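Local atomic coordinates of beta-N-acetylhexosaminidase (Thermotoga neapolitana, PDB entry 5BZA), a protein that probably hydrolyses terminal non-reducing N-acetyl-D-hexosamine residues from N-acetyl-beta-D-hexosaminides, as a thermostable member of glycoside hydrolase family 3. Residues Phe16-Glu19 with Ala20-Ile24; Phe48-Phe51 with Leu52-Gly56; Val413-Ala416 with His417-Leu420; Thr363-Asp366 with Tyr367-Ile370. All coordinates share one frame; numbering follows the deposited sequence.

Contact 1: Phe16-Glu19 with Ala20-Ile24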
ATOM      1  N   PHE B  16      10.002  -1.582  17.250  1.00 12.47           N
ATOM      2  CA  PHE B  16       9.171  -2.522  17.989  1.00 12.66           C
ATOM      3  C   PHE B  16      10.063  -3.661  18.464  1.00 17.34           C
ATOM      4  O   PHE B  16      10.792  -4.254  17.673  1.00 17.60           O
ATOM      5  CB  PHE B  16       8.011  -3.050  17.138  1.00 13.49           C
ATOM      6  CG  PHE B  16       7.218  -4.125  17.822  1.00 14.38           C
ATOM      7  CD1 PHE B  16       6.487  -3.851  18.969  1.00  9.49           C
ATOM      8  CD2 PHE B  16       7.249  -5.444  17.337  1.00 12.21           C
ATOM      9  CE1 PHE B  16       5.763  -4.861  19.608  1.00 11.79           C
ATOM     10  CE2 PHE B  16       6.536  -6.444  17.960  1.00 11.14           C
ATOM     11  CZ  PHE B  16       5.786  -6.164  19.100  1.00 11.98           C
ATOM     12  N   ASN B  17      10.069  -3.929  19.762  1.00 16.65           N
ATOM     13  CA  ASN B  17      11.083  -4.803  20.315  1.00 17.03           C
ATOM     14  C   ASN B  17      10.676  -5.141  21.729  1.00 16.74           C
ATOM     15  O   ASN B  17       9.554  -4.820  22.140  1.00 12.31           O
ATOM     16  CB  ASN B  17      12.473  -4.150  20.251  1.00 19.01           C
ATOM     17  CG  ASN B  17      12.483  -2.728  20.847  1.00 18.63           C
ATOM     18  OD1 ASN B  17      11.845  -2.465  21.874  1.00 12.60           O
ATOM     19  ND2 ASN B  17      13.242  -1.834  20.227  1.00 15.29           N
ATOM     20  N   GLU B  18      11.549  -5.815  22.475  1.00 20.14           N
ATOM     21  CA  GLU B  18      11.119  -6.324  23.794  1.00 20.04           C
ATOM     22  C   GLU B  18      10.951  -5.115  24.722  1.00 20.92           C
ATOM     23  O   GLU B  18      10.032  -5.104  25.537  1.00 20.57           O
ATOM     24  CB  GLU B  18      12.103  -7.371  24.352  1.00 20.19           C
ATOM     25  CG  GLU B  18      11.635  -8.315  25.520  1.00 30.72           C
ATOM     26  CD  GLU B  18      10.478  -9.328  25.130  1.00 34.85           C
ATOM     27  OE1 GLU B  18       9.847  -9.158  24.054  1.00 33.93           O
ATOM     28  OE2 GLU B  18      10.244 -10.351  25.847  1.00 30.45           O
ATOM     29  N   GLU B  19      11.772  -4.070  24.564  1.00 20.22           N
ATOM     30  CA  GLU B  19      11.590  -2.876  25.402  1.00 22.47           C
ATOM     31  C   GLU B  19      10.190  -2.268  25.149  1.00 21.13           C
ATOM     32  O   GLU B  19       9.448  -1.972  26.100  1.00 15.59           O
ATOM     33  CB  GLU B  19      12.674  -1.816  25.148  1.00 21.49           C
ATOM     34  CG  GLU B  19      12.563  -0.581  26.064  1.00 23.43           C
ATOM     35  CD  GLU B  19      13.694   0.445  25.877  1.00 27.97           C
ATOM     36  OE1 GLU B  19      14.385   0.392  24.832  1.00 28.06           O
ATOM     37  OE2 GLU B  19      13.876   1.322  26.764  1.00 32.66           O
ATOM     38  N   ALA B  20       9.835  -2.117  23.868  1.00 17.41           N
ATOM     39  CA  ALA B  20       8.515  -1.625  23.509  1.00 16.66           C
ATOM     40  C   ALA B  20       7.381  -2.457  24.136  1.00 17.65           C
ATOM     41  O   ALA B  20       6.494  -1.905  24.777  1.00 16.68           O
ATOM     42  CB  ALA B  20       8.388  -1.562  22.008  1.00 16.70           C
ATOM     43  N   ARG B  21       7.427  -3.778  24.017  1.00 19.12           N
ATOM     44  CA  ARG B  21       6.405  -4.588  24.668  1.00 18.14           C
ATOM     45  C   ARG B  21       6.402  -4.380  26.186  1.00 20.53           C
ATOM     46  O   ARG B  21       5.330  -4.341  26.798  1.00 20.84           O
ATOM     47  CB  ARG B  21       6.591  -6.085  24.357  1.00 23.15           C
ATOM     48  CG  ARG B  21       6.649  -6.421  22.877  1.00 17.98           C
ATOM     49  CD  ARG B  21       6.940  -7.927  22.579  1.00 18.65           C
ATOM     50  NE  ARG B  21       7.674  -7.863  21.327  1.00 18.31           N
ATOM     51  CZ  ARG B  21       8.966  -8.112  21.196  1.00 19.24           C
ATOM     52  NH1 ARG B  21       9.656  -8.586  22.212  1.00 24.02           N
ATOM     53  NH2 ARG B  21       9.548  -7.950  20.017  1.00 18.11           N
ATOM     54  N   GLU B  22       7.589  -4.305  26.793  1.00 21.72           N
ATOM     55  CA  GLU B  22       7.708  -4.073  28.234  1.00 20.68           C
ATOM     56  C   GLU B  22       6.989  -2.774  28.634  1.00 20.63           C
ATOM     57  O   GLU B  22       6.167  -2.792  29.553  1.00 18.61           O
ATOM     58  CB  GLU B  22       9.187  -3.982  28.703  1.00 24.54           C
ATOM     59  CG  GLU B  22       9.941  -5.322  28.975  1.00 30.80           C
ATOM     60  CD  GLU B  22      11.462  -5.141  29.271  1.00 38.15           C
ATOM     61  OE1 GLU B  22      11.885  -4.006  29.647  1.00 34.76           O
ATOM     62  OE2 GLU B  22      12.230  -6.142  29.145  1.00 32.29           O
ATOM     63  N   VAL B  23       7.308  -1.664  27.960  1.00 14.52           N
ATOM     64  CA  VAL B  23       6.705  -0.362  28.298  1.00 16.68           C
ATOM     65  C   VAL B  23       5.205  -0.415  28.109  1.00 18.08           C
ATOM     66  O   VAL B  23       4.459  -0.004  28.992  1.00 17.49           O
ATOM     67  CB  VAL B  23       7.269   0.791  27.467  1.00 16.64           C
ATOM     68  CG1 VAL B  23       6.458   2.070  27.702  1.00 15.94           C
ATOM     69  CG2 VAL B  23       8.710   0.992  27.796  1.00 16.71           C
ATOM     70  N   ILE B  24       4.770  -0.972  26.974  1.00 16.85           N
ATOM     71  CA  ILE B  24       3.339  -1.032  26.679  1.00 18.09           C
ATOM     72  C   ILE B  24       2.622  -1.833  27.749  1.00 18.34           C
ATOM     73  O   ILE B  24       1.563  -1.423  28.246  1.00 17.15           O
ATOM     74  CB  ILE B  24       3.068  -1.654  25.305  1.00 13.95           C
ATOM     75  CG1 ILE B  24       3.454  -0.684  24.200  1.00 16.27           C
ATOM     76  CG2 ILE B  24       1.607  -1.938  25.125  1.00 12.70           C
ATOM     77  CD1 ILE B  24       3.299  -1.273  22.788  1.00 13.49           C
TER
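Arg21 folds back along the start of its helix so that its guanidinium stands almost upright on the Phe16 ring, the two planes 82° apart. NE leads, 3.4 Å from Phe16 CZ, and CG lies 3.7 Å from Phe16 CE1. Arg21 CZ sits 4.7 Å from the ring centroid and off to one side of the normal, an off-centre cation-pi contact. One face of the guanidinium lies against the backbone of Asn17, and the bend at chi3 (-149°) turns the group that way. Glu18 arrives nearly at right angles from another side in a salt bridge to Arg21 NH1, but OE1 and NH1 are modelled too close for the exact placing to be trusted. Asn17 is the N-cap of helix 18-27, the helix of a beta-alpha-beta unit with strands 9-13 and 31-34 in the TIM-barrel-type domain. With chi1 at 51°, its OD1 reaches forward to the first turn and accepts from Ala20 N at 2.9 Å, nearly straight, while Asn17 O takes Arg21 N at 3.0 Å. With Phe16 cut back to an alanine, the guanidinium is likely to lose its aromatic partner and a gap to open beside helix 42-54, where Phe48 stacks on the ring and Phe51 meets it at a slant. The extended Glu19 side chain pairs through OE1 with Arg279.

Contact 2: Phe48-Phe51 with Leu52-Gly56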
ATOM      1  N   PHE B  48       4.036  -5.869  15.215  1.00 10.91           N
ATOM      2  CA  PHE B  48       3.504  -4.853  16.167  1.00 10.66           C
ATOM      3  C   PHE B  48       1.959  -4.875  16.176  1.00 10.03           C
ATOM      4  O   PHE B  48       1.347  -4.970  17.237  1.00  7.96           O
ATOM      5  CB  PHE B  48       4.036  -3.454  15.788  1.00  8.55           C
ATOM      6  CG  PHE B  48       3.911  -2.390  16.874  1.00 11.96           C
ATOM      7  CD1 PHE B  48       3.479  -2.698  18.154  1.00  9.12           C
ATOM      8  CD2 PHE B  48       4.296  -1.073  16.595  1.00 10.15           C
ATOM      9  CE1 PHE B  48       3.420  -1.715  19.145  1.00  9.74           C
ATOM     10  CE2 PHE B  48       4.245  -0.087  17.561  1.00  8.26           C
ATOM     11  CZ  PHE B  48       3.799  -0.402  18.843  1.00  9.91           C
ATOM     12  N   MET B  49       1.322  -4.810  15.002  1.00  6.49           N
ATOM     13  CA  MET B  49      -0.145  -4.883  14.951  1.00 11.73           C
ATOM     14  C   MET B  49      -0.681  -6.166  15.638  1.00 12.66           C
ATOM     15  O   MET B  49      -1.687  -6.128  16.368  1.00 13.91           O
ATOM     16  CB  MET B  49      -0.649  -4.830  13.509  1.00  9.21           C
ATOM     17  CG  MET B  49      -0.430  -3.507  12.866  1.00 14.89           C
ATOM     18  SD  MET B  49      -1.148  -2.048  13.712  1.00 13.56           S
ATOM     19  CE  MET B  49      -2.889  -2.422  13.673  1.00 12.01           C
ATOM     20  N   ASN B  50       0.005  -7.287  15.421  1.00 12.53           N
ATOM     21  CA  ASN B  50      -0.371  -8.535  16.083  1.00 15.70           C
ATOM     22  C   ASN B  50      -0.225  -8.427  17.627  1.00 13.90           C
ATOM     23  O   ASN B  50      -1.098  -8.840  18.392  1.00  7.60           O
ATOM     24  CB  ASN B  50       0.482  -9.699  15.526  1.00 15.07           C
ATOM     25  CG  ASN B  50      -0.034 -11.044  15.937  1.00 15.53           C
ATOM     26  OD1 ASN B  50      -1.238 -11.297  15.879  1.00 25.86           O
ATOM     27  ND2 ASN B  50       0.866 -11.938  16.308  1.00 22.01           N
ATOM     28  N   PHE B  51       0.908  -7.905  18.083  1.00 14.53           N
ATOM     29  CA  PHE B  51       1.075  -7.594  19.492  1.00 14.14           C
ATOM     30  C   PHE B  51      -0.067  -6.688  20.032  1.00 16.38           C
ATOM     31  O   PHE B  51      -0.613  -6.940  21.129  1.00 15.22           O
ATOM     32  CB  PHE B  51       2.440  -6.955  19.734  1.00 13.35           C
ATOM     33  CG  PHE B  51       2.665  -6.549  21.150  1.00 14.50           C
ATOM     34  CD1 PHE B  51       3.079  -7.474  22.089  1.00 15.76           C
ATOM     35  CD2 PHE B  51       2.424  -5.233  21.551  1.00 17.07           C
ATOM     36  CE1 PHE B  51       3.266  -7.099  23.405  1.00 17.82           C
ATOM     37  CE2 PHE B  51       2.613  -4.840  22.870  1.00 18.03           C
ATOM     38  CZ  PHE B  51       3.033  -5.770  23.801  1.00 19.85           C
ATOM     39  N   LEU B  52      -0.435  -5.644  19.291  1.00 12.83           N
ATOM     40  CA  LEU B  52      -1.442  -4.706  19.804  1.00 13.77           C
ATOM     41  C   LEU B  52      -2.792  -5.390  19.944  1.00 15.25           C
ATOM     42  O   LEU B  52      -3.505  -5.148  20.923  1.00 14.88           O
ATOM     43  CB  LEU B  52      -1.559  -3.472  18.900  1.00 13.19           C
ATOM     44  CG  LEU B  52      -0.310  -2.573  18.894  1.00 13.11           C
ATOM     45  CD1 LEU B  52      -0.400  -1.469  17.814  1.00 10.76           C
ATOM     46  CD2 LEU B  52      -0.105  -1.998  20.264  1.00 10.21           C
ATOM     47  N   SER B  53      -3.111  -6.296  19.011  1.00 15.89           N
ATOM     48  CA  SER B  53      -4.419  -7.007  19.046  1.00 15.60           C
ATOM     49  C   SER B  53      -4.626  -7.860  20.309  1.00 16.74           C
ATOM     50  O   SER B  53      -5.757  -8.171  20.706  1.00 20.37           O
ATOM     51  CB  SER B  53      -4.580  -7.893  17.823  1.00 19.37           C
ATOM     52  OG  SER B  53      -3.885  -9.122  18.022  1.00 21.34           O
ATOM     53  N   ARG B  54      -3.522  -8.274  20.905  1.00 16.91           N
ATOM     54  CA  ARG B  54      -3.533  -9.135  22.070  1.00 18.42           C
ATOM     55  C   ARG B  54      -3.373  -8.410  23.415  1.00 20.43           C
ATOM     56  O   ARG B  54      -3.443  -9.009  24.494  1.00 23.82           O
ATOM     57  CB  ARG B  54      -2.410 -10.124  21.864  1.00 21.51           C
ATOM     58  CG  ARG B  54      -2.708 -10.924  20.646  1.00 24.20           C
ATOM     59  CD  ARG B  54      -1.560 -11.819  20.301  1.00 33.99           C
ATOM     60  NE  ARG B  54      -2.051 -12.923  19.502  1.00 37.95           N
ATOM     61  CZ  ARG B  54      -1.394 -14.060  19.352  1.00 43.75           C
ATOM     62  NH1 ARG B  54      -0.189 -14.205  19.917  1.00 44.68           N
ATOM     63  NH2 ARG B  54      -1.948 -15.039  18.635  1.00 44.95           N
ATOM     64  N   ASN B  55      -3.164  -7.114  23.375  1.00 17.87           N
ATOM     65  CA  ASN B  55      -2.823  -6.481  24.609  1.00 19.51           C
ATOM     66  C   ASN B  55      -3.766  -5.385  24.979  1.00 16.13           C
ATOM     67  O   ASN B  55      -3.343  -4.422  25.576  1.00 18.08           O
ATOM     68  CB  ASN B  55      -1.391  -5.964  24.524  1.00 19.55           C
ATOM     69  CG  ASN B  55      -0.370  -7.081  24.707  1.00 20.82           C
ATOM     70  OD1 ASN B  55       0.101  -7.354  25.822  1.00 21.18           O
ATOM     71  ND2 ASN B  55      -0.054  -7.762  23.609  1.00 18.52           N
ATOM     72  N   GLY B  56      -5.046  -5.532  24.637  1.00 20.91           N
ATOM     73  CA  GLY B  56      -6.050  -4.548  25.018  1.00 18.08           C
ATOM     74  C   GLY B  56      -6.496  -3.584  23.922  1.00 17.34           C
ATOM     75  O   GLY B  56      -6.232  -3.789  22.738  1.00 21.03           O
TER
HETATM   76  O   HOH W   1      -3.679 -10.005  15.354  1.00 20.41           O
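Phe51 and Asn55 fold onto each other where helix 42-54 runs out. Asn55 ND2 lies 3.4 Å from Phe51 CE1, over one face of the ring and toward its rim, with amide and ring planes only 27° apart. The same ND2 donates to Phe51 O at 2.7 Å (161°), a side-chain bond to a carbonyl of the last turn. Arg54 N reaches that oxygen from the opposite face of the carbonyl plane, 3.2 Å from Phe51 O, so two donors grip one acceptor. Replacing Phe51 by an alanine removes the face under the Asn55 amide and would probably open a gap toward Ile24 and Phe16, the bond to the backbone oxygen remaining. One turn earlier, Leu52 rests on Phe48: its CD1 makes a CH-pi contact over the ring face, and its CD2 touches Phe48 CE1 at 3.7 Å. On the polar side, Ser53 OG, with chi1 at 81°, bends back to donate to Asn50 O at 2.8 Å, and a water bridges Ser53 OG and Asn50 OD1, donating to both. The Asn50 amide lies over one face of the Arg54 guanidinium, the planes well out of parallel, and Arg54 forms a salt bridge with Glu327, with which it makes up a cadmium site. In the second shell, Gln25 NE2 bonds Asn55 OD1 and so fixes which end of the amide faces Phe51 O. Phe51 packs on Ile24 of helix 18-27, while Phe48 and Leu52 turn to Val32 of strand 31-34, where Met49 also meets Ile34.

Contact 3: Val413-Ala416 with His417-Leu420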
ATOM      1  N   VAL B 413      24.301 -30.547  -5.718  1.00 39.24           N
ATOM      2  CA  VAL B 413      23.707 -29.512  -4.879  1.00 36.90           C
ATOM      3  C   VAL B 413      23.408 -30.009  -3.471  1.00 32.66           C
ATOM      4  O   VAL B 413      23.773 -29.371  -2.456  1.00 33.73           O
ATOM      5  CB  VAL B 413      22.401 -28.983  -5.514  1.00 38.02           C
ATOM      6  CG1 VAL B 413      21.535 -28.278  -4.463  1.00 36.27           C
ATOM      7  CG2 VAL B 413      22.714 -28.078  -6.710  1.00 36.88           C
ATOM      8  N   LEU B 414      22.787 -31.173  -3.399  1.00 29.71           N
ATOM      9  CA  LEU B 414      22.310 -31.629  -2.116  1.00 32.64           C
ATOM     10  C   LEU B 414      23.518 -31.946  -1.260  1.00 32.62           C
ATOM     11  O   LEU B 414      23.490 -31.806  -0.025  1.00 32.28           O
ATOM     12  CB  LEU B 414      21.401 -32.855  -2.259  1.00 31.61           C
ATOM     13  CG  LEU B 414      21.190 -33.688  -0.985  1.00 31.48           C
ATOM     14  CD1 LEU B 414      20.330 -32.959   0.057  1.00 30.04           C
ATOM     15  CD2 LEU B 414      20.589 -35.024  -1.316  1.00 30.11           C
ATOM     16  N   GLN B 415      24.603 -32.332  -1.916  1.00 33.69           N
ATOM     17  CA  GLN B 415      25.761 -32.706  -1.152  1.00 32.82           C
ATOM     18  C   GLN B 415      26.546 -31.443  -0.830  1.00 30.66           C
ATOM     19  O   GLN B 415      27.261 -31.393   0.178  1.00 28.41           O
ATOM     20  CB  GLN B 415      26.620 -33.710  -1.933  1.00 32.72           C
ATOM     21  CG  GLN B 415      25.946 -35.069  -2.119  1.00 33.19           C
ATOM     22  CD  GLN B 415      25.640 -35.783  -0.819  1.00 35.65           C
ATOM     23  OE1 GLN B 415      26.382 -35.668   0.168  1.00 34.43           O
ATOM     24  NE2 GLN B 415      24.535 -36.532  -0.809  1.00 33.88           N
ATOM     25  N   ALA B 416      26.339 -30.383  -1.606  1.00 27.65           N
ATOM     26  CA  ALA B 416      26.917 -29.095  -1.203  1.00 30.68           C
ATOM     27  C   ALA B 416      26.301 -28.698   0.145  1.00 30.11           C
ATOM     28  O   ALA B 416      27.023 -28.435   1.118  1.00 26.77           O
ATOM     29  CB  ALA B 416      26.670 -28.023  -2.254  1.00 30.26           C
ATOM     30  N   HIS B 417      24.976 -28.793   0.229  1.00 29.91           N
ATOM     31  CA  HIS B 417      24.278 -28.503   1.482  1.00 24.89           C
ATOM     32  C   HIS B 417      24.608 -29.465   2.628  1.00 24.79           C
ATOM     33  O   HIS B 417      24.771 -29.023   3.774  1.00 20.58           O
ATOM     34  CB  HIS B 417      22.771 -28.487   1.254  1.00 23.91           C
ATOM     35  CG  HIS B 417      22.295 -27.277   0.520  1.00 28.80           C
ATOM     36  ND1 HIS B 417      22.200 -26.033   1.117  1.00 27.19           N
ATOM     37  CD2 HIS B 417      21.882 -27.113  -0.758  1.00 30.55           C
ATOM     38  CE1 HIS B 417      21.752 -25.158   0.234  1.00 28.30           C
ATOM     39  NE2 HIS B 417      21.548 -25.787  -0.912  1.00 31.21           N
ATOM     40  N   LEU B 418      24.739 -30.756   2.330  1.00 28.31           N
ATOM     41  CA  LEU B 418      24.963 -31.761   3.382  1.00 26.03           C
ATOM     42  C   LEU B 418      26.407 -31.798   3.906  1.00 25.22           C
ATOM     43  O   LEU B 418      26.663 -32.294   5.016  1.00 22.08           O
ATOM     44  CB  LEU B 418      24.579 -33.151   2.874  1.00 27.30           C
ATOM     45  CG  LEU B 418      23.073 -33.346   2.730  1.00 22.93           C
ATOM     46  CD1 LEU B 418      22.819 -34.622   1.964  1.00 27.30           C
ATOM     47  CD2 LEU B 418      22.390 -33.366   4.093  1.00 26.45           C
ATOM     48  N   SER B 419      27.342 -31.275   3.110  1.00 26.53           N
ATOM     49  CA  SER B 419      28.747 -31.146   3.528  1.00 27.07           C
ATOM     50  C   SER B 419      28.943 -30.244   4.744  1.00 28.24           C
ATOM     51  O   SER B 419      29.954 -30.362   5.449  1.00 29.88           O
ATOM     52  CB  SER B 419      29.614 -30.584   2.393  1.00 33.45           C
ATOM     53  OG  SER B 419      29.338 -31.195   1.146  1.00 35.63           O
ATOM     54  N   LEU B 420      28.013 -29.312   4.972  1.00 27.73           N
ATOM     55  CA  LEU B 420      28.159 -28.379   6.086  1.00 24.93           C
ATOM     56  C   LEU B 420      28.164 -29.147   7.429  1.00 23.29           C
ATOM     57  O   LEU B 420      27.540 -30.207   7.569  1.00 23.35           O
ATOM     58  CB  LEU B 420      27.040 -27.321   6.052  1.00 23.00           C
ATOM     59  CG  LEU B 420      27.000 -26.481   4.764  1.00 21.90           C
ATOM     60  CD1 LEU B 420      25.760 -25.594   4.710  1.00 18.11           C
ATOM     61  CD2 LEU B 420      28.290 -25.686   4.533  1.00 23.01           C
TER
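Leu418 N donates to Leu414 O at 2.9 Å, the donor tilted out of the carbonyl plane, in the last turn of helix 411-418. This helix links strands 399-404 and 425-429 in a beta-alpha-beta unit of the C-terminal domain. The two leucine side chains slant across each other above that bond. Leu418 CD1 presses on Leu414 CG at 3.5 Å, tighter than usual van der Waals contact, and touches Leu414 CD1 as well. Leu418 gets there with its CG opposite the carbonyl carbon (chi1 -72°) and CD1 running on back toward the preceding turn. Gln415 bends at chi2 to lay its amide against the same methyl, NE2 3.8 Å from Leu418 CD1, while Glu411 OE1 takes a hydrogen bond from that NE2. On another side of the helix, Val413 and His417 lie side by side, with Val413 CG1 at the edge of the imidazole and in its plane. His417 ND1 is bonded to Asp402 OD2, which fixes the turn of the ring, and Tyr386 meets the ring nearly at right angles. Toward the end of the stretch, carbonyls find outside donors: Tyr427 OH bonds His417 O, and Arg442 holds the carbonyl oxygens of Leu418 and Leu420. Ser419 OG is modelled too near Gln415 O for its place to be relied on. His417 CD2 rests 3.4 Å from Val413 O, the oxygen that also accepts His417 N.

Contact 4: Thr363-Asp366 with Tyr367-Ile370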
ATOM      1  N   THR B 363      10.558 -12.583  -4.361  1.00 31.91           N
ATOM      2  CA  THR B 363      11.387 -13.699  -3.882  1.00 30.81           C
ATOM      3  C   THR B 363      12.871 -13.373  -3.798  1.00 31.40           C
ATOM      4  O   THR B 363      13.539 -13.707  -2.797  1.00 27.41           O
ATOM      5  CB  THR B 363      11.271 -14.968  -4.783  1.00 33.58           C
ATOM      6  OG1 THR B 363       9.989 -15.576  -4.605  1.00 40.42           O
ATOM      7  CG2 THR B 363      12.317 -16.005  -4.389  1.00 27.81           C
ATOM      8  N   GLY B 364      13.389 -12.705  -4.822  1.00 29.35           N
ATOM      9  CA  GLY B 364      14.791 -12.355  -4.785  1.00 32.06           C
ATOM     10  C   GLY B 364      15.011 -11.291  -3.740  1.00 28.15           C
ATOM     11  O   GLY B 364      16.016 -11.326  -2.968  1.00 29.28           O
ATOM     12  N   ASP B 365      14.044 -10.368  -3.669  1.00 27.09           N
ATOM     13  CA  ASP B 365      14.156  -9.273  -2.713  1.00 26.20           C
ATOM     14  C   ASP B 365      14.043  -9.813  -1.292  1.00 25.05           C
ATOM     15  O   ASP B 365      14.726  -9.312  -0.372  1.00 21.98           O
ATOM     16  CB  ASP B 365      13.124  -8.159  -2.954  1.00 27.34           C
ATOM     17  CG  ASP B 365      13.112  -7.640  -4.394  1.00 31.44           C
ATOM     18  OD1 ASP B 365      14.204  -7.372  -4.959  1.00 28.40           O
ATOM     19  OD2 ASP B 365      12.000  -7.338  -4.900  1.00 28.96           O
ATOM     20  N   ASP B 366      13.245 -10.876  -1.126  1.00 22.93           N
ATOM     21  CA  ASP B 366      13.132 -11.544   0.178  1.00 21.16           C
ATOM     22  C   ASP B 366      14.509 -12.025   0.688  1.00 21.22           C
ATOM     23  O   ASP B 366      14.907 -11.800   1.869  1.00 20.60           O
ATOM     24  CB  ASP B 366      12.162 -12.741   0.100  1.00 21.25           C
ATOM     25  CG  ASP B 366      10.709 -12.340  -0.207  1.00 23.33           C
ATOM     26  OD1 ASP B 366      10.379 -11.146  -0.245  1.00 22.53           O
ATOM     27  OD2 ASP B 366       9.858 -13.249  -0.360  1.00 28.42           O
ATOM     28  N   TYR B 367      15.246 -12.658  -0.226  1.00 23.99           N
ATOM     29  CA  TYR B 367      16.586 -13.170   0.072  1.00 23.68           C
ATOM     30  C   TYR B 367      17.454 -12.026   0.516  1.00 20.35           C
ATOM     31  O   TYR B 367      18.173 -12.142   1.501  1.00 19.36           O
ATOM     32  CB  TYR B 367      17.228 -13.867  -1.136  1.00 26.22           C
ATOM     33  CG  TYR B 367      16.430 -15.025  -1.665  1.00 27.59           C
ATOM     34  CD1 TYR B 367      15.600 -15.751  -0.825  1.00 25.91           C
ATOM     35  CD2 TYR B 367      16.561 -15.443  -2.990  1.00 26.78           C
ATOM     36  CE1 TYR B 367      14.870 -16.825  -1.291  1.00 24.26           C
ATOM     37  CE2 TYR B 367      15.836 -16.537  -3.472  1.00 28.47           C
ATOM     38  CZ  TYR B 367      14.986 -17.218  -2.618  1.00 26.56           C
ATOM     39  OH  TYR B 367      14.260 -18.300  -3.068  1.00 21.83           O
ATOM     40  N   ASP B 368      17.413 -10.941  -0.246  1.00 20.49           N
ATOM     41  CA  ASP B 368      18.152  -9.730   0.137  1.00 18.64           C
ATOM     42  C   ASP B 368      17.822  -9.253   1.545  1.00 16.74           C
ATOM     43  O   ASP B 368      18.679  -8.711   2.241  1.00 20.38           O
ATOM     44  CB  ASP B 368      17.849  -8.571  -0.826  1.00 23.18           C
ATOM     45  CG  ASP B 368      18.523  -8.728  -2.167  1.00 22.34           C
ATOM     46  OD1 ASP B 368      19.371  -9.621  -2.292  1.00 24.32           O
ATOM     47  OD2 ASP B 368      18.211  -7.951  -3.096  1.00 30.88           O
ATOM     48  N   LEU B 369      16.589  -9.465   1.984  1.00 16.99           N
ATOM     49  CA  LEU B 369      16.187  -8.932   3.280  1.00 14.92           C
ATOM     50  C   LEU B 369      16.558  -9.842   4.467  1.00 15.96           C
ATOM     51  O   LEU B 369      16.607  -9.385   5.616  1.00 14.13           O
ATOM     52  CB  LEU B 369      14.683  -8.630   3.255  1.00 13.78           C
ATOM     53  CG  LEU B 369      14.461  -7.217   2.672  1.00 18.65           C
ATOM     54  CD1 LEU B 369      12.992  -6.892   2.422  1.00 18.55           C
ATOM     55  CD2 LEU B 369      15.120  -6.137   3.568  1.00 15.69           C
ATOM     56  N   ILE B 370      16.838 -11.117   4.196  1.00 13.79           N
ATOM     57  CA  ILE B 370      17.200 -12.063   5.277  1.00 13.81           C
ATOM     58  C   ILE B 370      18.320 -11.593   6.258  1.00 13.27           C
ATOM     59  O   ILE B 370      18.227 -11.822   7.487  1.00 12.13           O
ATOM     60  CB  ILE B 370      17.595 -13.466   4.654  1.00 15.93           C
ATOM     61  CG1 ILE B 370      16.369 -14.088   3.973  1.00 17.49           C
ATOM     62  CG2 ILE B 370      18.200 -14.420   5.715  1.00 12.43           C
ATOM     63  CD1 ILE B 370      16.585 -15.538   3.385  1.00 17.56           C
TER
HETATM   64  O   HOH W   2      16.164  -6.340  -3.062  1.00 29.76           O
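Thr363 O meets Tyr367 in two ways: it accepts from Tyr367 N at 3.3 Å (157°), and it lies over the centre of the phenol ring, 3.3 Å above its plane. This is the first turn of helix 364-377, which joins the neighbouring parallel strands 347-352 and 380-386 of the C-terminal domain in a beta-alpha-beta crossover. Thr363 and Tyr367 run side by side, and Thr363 CG2 touches Tyr367 OH at 3.3 Å. The ring is put there by chi1 of -58°, which carries it back over the preceding turn, and Val351 and Ile430 pack against it. Gly364 O accepts from Asp368 N at 3.1 Å, a nearly straight bond. After it the pattern slackens: Leu369 N is shared weakly between Asp365 O and Asp366 O, and Ile370 N reaches Asp366 O only weakly while also bonding Tyr367 O. The carboxylates find partners beyond the backbone. Asp366 OD2 bonds Thr450 OG1, with Lys451 as a long, weak ion-pair partner, and Asp368 OD1 forms a salt bridge with Arg385. Asp365 and Asp368 bring like charges within 4.5 Å, OD1 of the first to OD2 of the second; Arg385 and the nearby N-terminal end of the helix are likely to ease the repulsion. A water lies between those two oxygens and donates to both, 2.9 Å from Asp365 OD1 and 2.6 Å from Asp368 OD2.

How the contacts relate
Along the chain the order is contact 1, contact 2, contact 4, contact 3; each lies within one continuous stretch, so none closes a long loop and none nests in or crosses another. Contacts 1 and 2 touch: Phe16 CD1 comes 3.3 Å from Phe48 CD1, and Arg21 CG lies 3.5 Å from Phe51 CE1, joining the start of helix 18-27 to the end of helix 42-54 in the barrel-type N-terminal domain. Contacts 4 and 3 belong to the C-terminal domain, where one opens helix 364-377 and the other ends helix 411-418, their centres about 22 Å apart. Neither touches the first pair; contact 4 approaches contact 1 to about 14 Å between nearest atoms.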